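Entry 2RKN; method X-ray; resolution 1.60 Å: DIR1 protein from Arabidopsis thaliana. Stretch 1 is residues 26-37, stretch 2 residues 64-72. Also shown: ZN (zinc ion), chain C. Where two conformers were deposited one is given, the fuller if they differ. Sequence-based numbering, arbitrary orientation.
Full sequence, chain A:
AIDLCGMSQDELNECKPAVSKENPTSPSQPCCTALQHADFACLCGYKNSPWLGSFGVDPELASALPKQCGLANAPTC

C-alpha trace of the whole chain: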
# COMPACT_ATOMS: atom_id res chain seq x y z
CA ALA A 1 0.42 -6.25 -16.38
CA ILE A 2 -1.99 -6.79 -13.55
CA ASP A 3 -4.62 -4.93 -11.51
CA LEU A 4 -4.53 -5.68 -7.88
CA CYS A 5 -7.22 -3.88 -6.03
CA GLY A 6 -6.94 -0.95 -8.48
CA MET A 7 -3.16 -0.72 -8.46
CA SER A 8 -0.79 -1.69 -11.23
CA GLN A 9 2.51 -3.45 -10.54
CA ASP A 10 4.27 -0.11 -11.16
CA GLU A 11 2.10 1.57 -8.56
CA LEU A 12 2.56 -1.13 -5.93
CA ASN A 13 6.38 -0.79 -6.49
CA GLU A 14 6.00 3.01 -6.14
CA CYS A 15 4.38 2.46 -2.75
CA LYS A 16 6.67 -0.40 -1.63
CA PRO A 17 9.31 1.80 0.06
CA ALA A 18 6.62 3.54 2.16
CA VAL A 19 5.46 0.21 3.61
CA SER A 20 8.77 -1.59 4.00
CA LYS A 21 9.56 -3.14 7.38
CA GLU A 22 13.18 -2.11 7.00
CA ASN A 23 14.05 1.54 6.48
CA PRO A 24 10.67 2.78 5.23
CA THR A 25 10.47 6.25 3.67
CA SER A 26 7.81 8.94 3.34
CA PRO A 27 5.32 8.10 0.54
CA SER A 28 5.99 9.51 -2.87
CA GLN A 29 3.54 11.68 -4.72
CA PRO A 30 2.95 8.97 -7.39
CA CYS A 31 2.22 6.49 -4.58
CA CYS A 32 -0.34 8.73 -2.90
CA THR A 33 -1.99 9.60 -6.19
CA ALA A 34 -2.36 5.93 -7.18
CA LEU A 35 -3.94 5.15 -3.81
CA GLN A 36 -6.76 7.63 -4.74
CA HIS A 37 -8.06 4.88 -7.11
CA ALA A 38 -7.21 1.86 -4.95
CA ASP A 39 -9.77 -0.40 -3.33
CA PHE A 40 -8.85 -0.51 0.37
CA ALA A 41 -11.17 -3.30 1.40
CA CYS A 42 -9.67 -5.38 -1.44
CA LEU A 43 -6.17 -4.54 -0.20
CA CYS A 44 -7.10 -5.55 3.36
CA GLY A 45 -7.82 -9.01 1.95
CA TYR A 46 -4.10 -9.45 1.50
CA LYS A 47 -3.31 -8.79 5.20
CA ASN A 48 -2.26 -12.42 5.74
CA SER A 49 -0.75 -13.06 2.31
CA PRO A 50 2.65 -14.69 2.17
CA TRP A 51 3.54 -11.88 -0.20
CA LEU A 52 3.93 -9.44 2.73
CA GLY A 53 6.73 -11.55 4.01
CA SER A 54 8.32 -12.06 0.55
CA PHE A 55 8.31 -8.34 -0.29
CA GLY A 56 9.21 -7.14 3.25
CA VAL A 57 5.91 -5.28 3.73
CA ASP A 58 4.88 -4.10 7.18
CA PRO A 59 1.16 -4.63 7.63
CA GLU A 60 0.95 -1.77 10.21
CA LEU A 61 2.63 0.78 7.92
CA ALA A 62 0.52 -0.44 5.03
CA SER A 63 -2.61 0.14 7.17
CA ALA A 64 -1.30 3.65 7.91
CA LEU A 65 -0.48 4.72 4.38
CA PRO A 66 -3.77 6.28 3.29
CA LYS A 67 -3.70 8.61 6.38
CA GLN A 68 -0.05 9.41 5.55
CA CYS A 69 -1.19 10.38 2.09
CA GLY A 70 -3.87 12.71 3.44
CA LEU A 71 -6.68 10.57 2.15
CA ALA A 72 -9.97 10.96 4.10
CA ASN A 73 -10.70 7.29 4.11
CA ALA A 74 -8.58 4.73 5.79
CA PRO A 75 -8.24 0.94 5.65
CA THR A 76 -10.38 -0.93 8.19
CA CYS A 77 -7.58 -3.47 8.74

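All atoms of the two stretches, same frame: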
# COMPACT_ATOMS: atom_id res chain seq x y z
N SER A 26 9.06 8.20 3.46
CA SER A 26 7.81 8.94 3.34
C SER A 26 7.22 8.61 1.95
O SER A 26 7.98 8.37 1.01
CB SER A 26 8.12 10.43 3.50
OG SER A 26 6.93 11.18 3.57
N PRO A 27 5.89 8.49 1.85
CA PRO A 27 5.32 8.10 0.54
C PRO A 27 5.52 9.12 -0.55
O PRO A 27 5.42 10.33 -0.32
CB PRO A 27 3.85 7.88 0.83
CG PRO A 27 3.55 8.66 2.08
CD PRO A 27 4.87 8.62 2.90
N SER A 28 5.81 8.62 -1.75
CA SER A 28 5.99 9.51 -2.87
C SER A 28 4.68 10.02 -3.35
O SER A 28 3.61 9.35 -3.15
CB SER A 28 6.68 8.73 -4.02
OG SER A 28 5.81 7.83 -4.65
N GLN A 29 4.74 11.15 -4.05
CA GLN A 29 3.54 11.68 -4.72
C GLN A 29 2.83 10.67 -5.62
O GLN A 29 1.62 10.47 -5.48
CB GLN A 29 3.87 12.96 -5.50
CG GLN A 29 2.61 13.62 -6.02
CD GLN A 29 1.55 13.74 -4.94
OE1 GLN A 29 0.51 13.04 -4.99
NE2 GLN A 29 1.80 14.63 -3.96
N PRO A 30 3.56 10.03 -6.55
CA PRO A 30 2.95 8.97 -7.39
C PRO A 30 2.29 7.81 -6.59
O PRO A 30 1.19 7.35 -6.97
CB PRO A 30 4.12 8.49 -8.24
CG PRO A 30 4.99 9.68 -8.34
CD PRO A 30 4.97 10.23 -6.93
N CYS A 31 2.89 7.46 -5.44
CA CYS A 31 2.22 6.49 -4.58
C CYS A 31 0.87 7.01 -4.06
O CYS A 31 -0.15 6.31 -4.17
CB CYS A 31 3.13 6.12 -3.40
SG CYS A 31 2.28 5.07 -2.13
N CYS A 32 0.88 8.21 -3.48
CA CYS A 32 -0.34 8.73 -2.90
C CYS A 32 -1.41 8.93 -3.96
O CYS A 32 -2.59 8.70 -3.70
CB CYS A 32 -0.06 9.99 -2.10
SG CYS A 32 0.93 9.76 -0.62
N THR A 33 -1.01 9.37 -5.15
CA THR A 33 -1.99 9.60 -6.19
C THR A 33 -2.65 8.29 -6.66
O THR A 33 -3.84 8.22 -6.92
CB THR A 33 -1.33 10.31 -7.37
OG1 THR A 33 -0.89 11.61 -6.92
CG2 THR A 33 -2.31 10.41 -8.53
N ALA A 34 -1.84 7.23 -6.76
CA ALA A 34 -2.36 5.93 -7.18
C ALA A 34 -3.36 5.43 -6.15
O ALA A 34 -4.38 4.87 -6.49
CB ALA A 34 -1.18 4.94 -7.28
N LEU A 35 -3.05 5.65 -4.85
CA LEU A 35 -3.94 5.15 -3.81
C LEU A 35 -5.34 5.81 -3.87
O LEU A 35 -6.32 5.23 -3.35
CB LEU A 35 -3.35 5.45 -2.39
CG LEU A 35 -2.28 4.46 -2.04
CD1 LEU A 35 -1.90 4.83 -0.56
CD2 LEU A 35 -2.66 3.00 -2.10
N GLN A 36 -5.45 6.98 -4.53
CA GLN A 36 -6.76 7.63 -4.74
C GLN A 36 -7.72 6.77 -5.60
O GLN A 36 -8.93 7.03 -5.59
CB GLN A 36 -6.60 9.04 -5.34
CG GLN A 36 -5.75 9.93 -4.45
CD GLN A 36 -5.50 11.33 -5.00
OE1 GLN A 36 -6.17 11.78 -5.91
NE2 GLN A 36 -4.55 12.07 -4.37
N HIS A 37 -7.19 5.78 -6.37
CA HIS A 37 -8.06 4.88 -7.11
C HIS A 37 -7.88 3.42 -6.69
O HIS A 37 -8.26 2.47 -7.45
CB HIS A 37 -7.98 5.07 -8.64
CG HIS A 37 -6.60 4.93 -9.21
ND1 HIS A 37 -5.80 6.01 -9.55
CD2 HIS A 37 -5.88 3.82 -9.53
CE1 HIS A 37 -4.66 5.57 -10.05
NE2 HIS A 37 -4.68 4.25 -10.04
N ALA A 64 -1.46 2.22 7.63
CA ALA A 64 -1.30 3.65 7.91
C ALA A 64 -1.12 4.55 6.69
O ALA A 64 -1.11 5.77 6.81
CB ALA A 64 -0.07 3.85 8.83
N LEU A 65 -0.93 3.95 5.52
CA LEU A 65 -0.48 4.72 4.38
C LEU A 65 -1.53 5.70 3.85
O LEU A 65 -1.24 6.89 3.66
CB LEU A 65 0.06 3.80 3.30
CG LEU A 65 0.67 4.50 2.09
CD1 LEU A 65 1.69 5.51 2.48
CD2 LEU A 65 1.27 3.50 1.15
N PRO A 66 -2.78 5.24 3.67
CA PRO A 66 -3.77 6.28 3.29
C PRO A 66 -3.78 7.53 4.14
O PRO A 66 -3.78 8.65 3.55
CB PRO A 66 -5.13 5.49 3.29
CG PRO A 66 -4.72 4.08 2.97
CD PRO A 66 -3.41 3.91 3.81
N LYS A 67 -3.78 7.44 5.50
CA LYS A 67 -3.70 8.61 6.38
C LYS A 67 -2.44 9.39 6.07
O LYS A 67 -2.51 10.58 5.92
CB LYS A 67 -3.78 8.26 7.91
CG LYS A 67 -3.73 9.45 8.94
CD LYS A 67 -3.35 8.94 10.37
CE LYS A 67 -3.29 10.04 11.42
NZ LYS A 67 -4.63 10.08 12.14
N GLN A 68 -1.32 8.69 5.87
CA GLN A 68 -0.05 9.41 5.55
C GLN A 68 -0.17 10.23 4.29
O GLN A 68 0.39 11.30 4.17
CB GLN A 68 1.15 8.47 5.37
CG GLN A 68 1.85 8.12 6.62
CD GLN A 68 3.32 7.79 6.31
OE1 GLN A 68 3.67 6.65 6.00
NE2 GLN A 68 4.16 8.83 6.31
N CYS A 69 -0.98 9.74 3.37
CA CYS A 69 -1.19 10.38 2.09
C CYS A 69 -2.28 11.45 2.14
O CYS A 69 -2.55 12.09 1.13
CB CYS A 69 -1.51 9.32 1.03
SG CYS A 69 -0.09 8.34 0.42
N GLY A 70 -2.88 11.65 3.31
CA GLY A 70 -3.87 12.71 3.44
C GLY A 70 -5.21 12.32 2.84
O GLY A 70 -6.07 13.19 2.59
N LEU A 71 -5.42 11.03 2.63
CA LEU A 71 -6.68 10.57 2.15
C LEU A 71 -7.63 10.68 3.34
O LEU A 71 -7.17 10.71 4.50
CB LEU A 71 -6.57 9.16 1.55
CG LEU A 71 -5.65 9.23 0.31
CD1 LEU A 71 -5.31 7.86 -0.32
CD2 LEU A 71 -6.28 10.13 -0.74
N ALA A 72 -8.94 10.77 3.05
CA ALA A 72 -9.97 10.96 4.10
C ALA A 72 -10.44 9.61 4.58
O ALA A 72 -10.80 9.44 5.75
CB ALA A 72 -11.16 11.79 3.59
ZN ZN C . -2.97 5.27 -11.11
O HOH W 1 -3.35 11.90 -1.85
O HOH W 2 -2.03 7.02 -10.50

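A disulfide set among apolar side chains joins the two stretches, and no direct hydrogen bond crosses between them. Helix 29-35 and the end of the helix through 64-68 run at 107° to each other, their axes 10.1 Å apart at closest approach; the backbones come nearest at Cys32 and Cys69, whose CA atoms lie 5.3 Å apart. There Cys32 SG bonds to Cys69 SG at 2.0 Å with chi3 of -74°, both cysteines in the m rotamer. Ser28 caps the first helix, its OG accepting from Cys31 N at 3.0 Å. After Gln68 the helix gives way to loop, and Gly70, with positive phi, forms a Schellman motif in which Leu71 N donates to Pro66 O at 3.0 Å. Leu71, held by this bond, packs on the first stretch, its CD1 3.7 Å from Leu35 CB and its CD2 3.8 Å from Gln36 CG. Leu65 packs among three side chains: its CD1 lies 3.6 Å from Pro27 CB, its CD2 3.8 Å from Cys31 SG, and its CG 3.7 Å from Leu35 CD1. These contacts are van der Waals packing of apolar surface. At the exposed margin, water 1 bridges the stretches, accepting from Gln36 NE2 at 2.8 Å and donating to Cys69 O at 3.1 Å. Zinc, bound by His37 NE2 at 2.3 Å, lies outside this interface.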